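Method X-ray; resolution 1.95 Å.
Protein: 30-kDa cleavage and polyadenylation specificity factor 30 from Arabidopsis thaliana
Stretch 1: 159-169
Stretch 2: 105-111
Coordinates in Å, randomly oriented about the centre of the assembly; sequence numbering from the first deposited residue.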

# COMPACT_ATOMS: atom_id res chain seq x y z
N GLU A 159 -7.72 9.74 -9.47
CA GLU A 159 -9.17 9.73 -9.16
C GLU A 159 -9.52 8.86 -7.95
O GLU A 159 -10.44 9.21 -7.22
CB GLU A 159 -10.02 9.31 -10.37
CG GLU A 159 -9.51 8.09 -11.09
CD GLU A 159 -8.59 8.45 -12.24
OE1 GLU A 159 -9.12 8.50 -13.36
OE2 GLU A 159 -7.37 8.71 -12.01
N LEU A 160 -8.76 7.80 -7.67
CA LEU A 160 -9.00 6.94 -6.51
C LEU A 160 -8.82 7.62 -5.20
O LEU A 160 -9.39 7.15 -4.20
CB LEU A 160 -8.11 5.68 -6.52
CG LEU A 160 -8.39 4.76 -7.73
CD1 LEU A 160 -7.38 3.62 -7.89
CD2 LEU A 160 -9.80 4.21 -7.68
N MET A 161 -8.01 8.68 -5.15
CA MET A 161 -7.75 9.34 -3.86
C MET A 161 -9.03 9.83 -3.19
O MET A 161 -9.28 9.52 -2.02
CB MET A 161 -6.80 10.51 -4.00
CG MET A 161 -6.35 11.08 -2.65
SD MET A 161 -4.99 10.22 -1.78
CE MET A 161 -5.89 9.37 -0.50
N ALA A 162 -9.79 10.64 -3.89
CA ALA A 162 -11.05 11.17 -3.35
C ALA A 162 -12.03 9.99 -3.07
O ALA A 162 -12.70 9.95 -2.03
CB ALA A 162 -11.63 12.22 -4.32
N ILE A 163 -12.03 8.99 -3.95
CA ILE A 163 -12.83 7.76 -3.69
C ILE A 163 -12.50 7.16 -2.32
O ILE A 163 -13.39 6.86 -1.51
CB ILE A 163 -12.69 6.74 -4.82
CG1 ILE A 163 -13.37 7.28 -6.09
CG2 ILE A 163 -13.39 5.45 -4.43
CD1 ILE A 163 -13.07 6.46 -7.32
N SER A 164 -11.20 7.04 -2.05
CA SER A 164 -10.76 6.55 -0.78
C SER A 164 -11.24 7.38 0.39
O SER A 164 -11.67 6.85 1.38
CB SER A 164 -9.22 6.51 -0.75
OG SER A 164 -8.88 5.77 0.37
N ILE A 165 -11.08 8.69 0.29
CA ILE A 165 -11.38 9.65 1.40
C ILE A 165 -12.89 9.57 1.72
O ILE A 165 -13.29 9.46 2.88
CB ILE A 165 -10.96 11.15 1.07
CG1 ILE A 165 -9.43 11.31 0.84
CG2 ILE A 165 -11.36 12.13 2.16
CD1 ILE A 165 -8.59 10.85 2.00
N ALA A 166 -13.70 9.59 0.66
CA ALA A 166 -15.17 9.43 0.77
C ALA A 166 -15.50 8.11 1.46
O ALA A 166 -16.21 8.13 2.48
CB ALA A 166 -15.83 9.51 -0.60
N ALA A 167 -14.92 6.99 0.97
CA ALA A 167 -15.26 5.66 1.56
C ALA A 167 -14.88 5.58 3.01
O ALA A 167 -15.69 5.15 3.82
CB ALA A 167 -14.66 4.52 0.78
N GLU A 168 -13.67 6.05 3.31
CA GLU A 168 -13.12 6.20 4.66
C GLU A 168 -14.04 7.00 5.59
O GLU A 168 -14.29 6.60 6.69
CB GLU A 168 -11.74 6.91 4.57
CG GLU A 168 -10.70 6.55 5.60
CD GLU A 168 -9.38 7.37 5.45
OE1 GLU A 168 -8.76 7.59 6.51
OE2 GLU A 168 -8.94 7.78 4.31
N ALA A 169 -14.54 8.14 5.13
CA ALA A 169 -15.47 8.96 5.93
C ALA A 169 -16.78 8.21 6.20
O ALA A 169 -17.24 8.19 7.33
CB ALA A 169 -15.76 10.25 5.20
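Stretch 2 105-111: VKWLKLC

Stretch 2 (Val105 to Cys111) is a β-strand, part of a longer one that extends in both directions along the chain, laid obliquely along one flank of the helix formed by stretch 1. The helix, which continues beyond Ala169, is held by regular i to i+4 backbone hydrogen bonds, from Ser164 N to Leu160 O (2.8 Å) through Ala169 N to Ile165 O (2.9 Å). Helix and strand run in roughly antiparallel directions, with 148° between their N-to-C vectors, and their axes approach to 7.0 Å. The register follows from this: Leu110 lies by Met161 (CA to CA 5.1 Å), Trp107 by Ser164 (CA to CA 6.7 Å) and Lys106 by Glu168 (CA to CA 8.0 Å), so the two backbones are closest near the start of the helix segment and draw apart toward Glu168. The contact is small, 368 Å² summed over both sides, and most of the strand's share of it falls on Leu110, Trp107 and Lys106.

Leu110 and Met161 cover the most surface. The CA-to-CB bond of Leu110 points toward the helix, and its side chain (chi1 m, chi2 t) sets CD1 against Leu160 and Ser164, 3.5 Å from Leu160 O, 4.0 Å from Leu160 CB and 3.7 Å from Ser164 CB. One methyl group thus touches two residues that are four apart in sequence and stacked one turn above the other. The CA-to-CB bond of Met161 points sideways, yet its long, flexible chain (chi1 t, chi2 p) runs along the strand backbone. Its CB is 4.1 Å from Leu110 CB, its SD is 3.7 Å from Lys109 CA, and its CE reaches 3.4 Å from Leu108 O. Leu110 N also gives a weak hydrogen bond to Met161 SD (3.4 Å, N-H...S angle 146°), a modest polar element in a largely apolar packing. Leu108 and Lys109 turn their CA-to-CB bonds away from the helix, and Met161 meets them at main-chain atoms.

Farther along, Trp107 directs its CA-to-CB bond toward the helix, but the end of its side chain leads away, so the closest approach is made by CB, 3.3 Å from Ser164 OG. The indole NE1 is hydrogen-bonded elsewhere in the structure. Trp107 O is buried by the contact without a hydrogen-bonding partner; Met161 CE lies 4.1 Å from it and Glu168 OE2 4.2 Å.

Glu168 closes the interface at the far end and, after Leu110 and Met161, covers the most surface. Its CA-to-CB bond points toward the strand, and its OE1 forms a salt bridge with Lys106 NZ (3.2 Å), with the ammonium as hydrogen-bond donor. Glu168 reaches across the wider gap between the backbones, and Lys106 runs up beside it to meet OE1: its CA-to-CB bond starts sideways, its chain is extended through chi3 (chi1 to chi3 t), and chi4 at 94° turns NZ toward the carboxylate. Glu168 OE2 is hydrogen-bonded elsewhere in the structure.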

# COMPACT_ATOMS: atom_id res chain seq x y z
N VAL A 105 -6.40 -1.54 6.03
CA VAL A 105 -5.41 -0.58 5.57
C VAL A 105 -6.11 0.77 5.47
O VAL A 105 -7.31 0.82 5.32
CB VAL A 105 -4.72 -1.00 4.24
CG1 VAL A 105 -4.08 -2.32 4.40
CG2 VAL A 105 -5.69 -1.07 3.07
N LYS A 106 -5.32 1.83 5.60
CA LYS A 106 -5.76 3.20 5.34
C LYS A 106 -4.92 3.74 4.21
O LYS A 106 -3.71 3.89 4.36
CB LYS A 106 -5.53 3.99 6.56
CG LYS A 106 -5.67 5.50 6.47
CD LYS A 106 -5.51 6.00 7.91
CE LYS A 106 -4.93 7.38 8.04
NZ LYS A 106 -6.07 8.31 8.14
N TRP A 107 -5.57 4.04 3.09
CA TRP A 107 -4.91 4.60 1.93
C TRP A 107 -4.45 6.01 2.21
O TRP A 107 -5.20 6.84 2.68
CB TRP A 107 -5.85 4.53 0.74
CG TRP A 107 -5.90 3.16 0.24
CD1 TRP A 107 -6.85 2.20 0.53
CD2 TRP A 107 -4.87 2.48 -0.47
NE1 TRP A 107 -6.51 1.00 -0.05
CE2 TRP A 107 -5.32 1.14 -0.69
CE3 TRP A 107 -3.66 2.90 -1.03
CZ2 TRP A 107 -4.58 0.21 -1.40
CZ3 TRP A 107 -2.93 1.97 -1.76
CH2 TRP A 107 -3.37 0.63 -1.91
N LEU A 108 -3.15 6.24 2.06
CA LEU A 108 -2.57 7.53 2.39
C LEU A 108 -2.49 8.40 1.14
O LEU A 108 -2.91 9.55 1.19
CB LEU A 108 -1.24 7.38 3.08
CG LEU A 108 -1.32 6.49 4.30
CD1 LEU A 108 0.10 6.12 4.72
CD2 LEU A 108 -2.10 7.11 5.47
N LYS A 109 -2.02 7.85 0.03
CA LYS A 109 -1.79 8.54 -1.16
C LYS A 109 -2.03 7.61 -2.31
O LYS A 109 -1.51 6.50 -2.37
CB LYS A 109 -0.32 8.96 -1.22
CG LYS A 109 0.13 9.68 -2.51
CD LYS A 109 -0.50 11.08 -2.62
CE LYS A 109 -0.28 11.66 -4.02
NZ LYS A 109 -0.67 13.11 -4.24
N LEU A 110 -2.82 8.07 -3.24
CA LEU A 110 -3.10 7.36 -4.47
C LEU A 110 -2.72 8.18 -5.69
O LEU A 110 -3.08 9.37 -5.77
CB LEU A 110 -4.61 7.09 -4.49
CG LEU A 110 -4.88 5.91 -3.55
CD1 LEU A 110 -6.30 5.96 -2.93
CD2 LEU A 110 -4.55 4.58 -4.24
N CYS A 111 -1.99 7.59 -6.62
CA CYS A 111 -1.37 8.33 -7.72
C CYS A 111 -0.86 7.33 -8.77
O CYS A 111 -1.16 6.18 -8.61
CB CYS A 111 -0.22 9.14 -7.15
SG CYS A 111 1.18 8.12 -6.53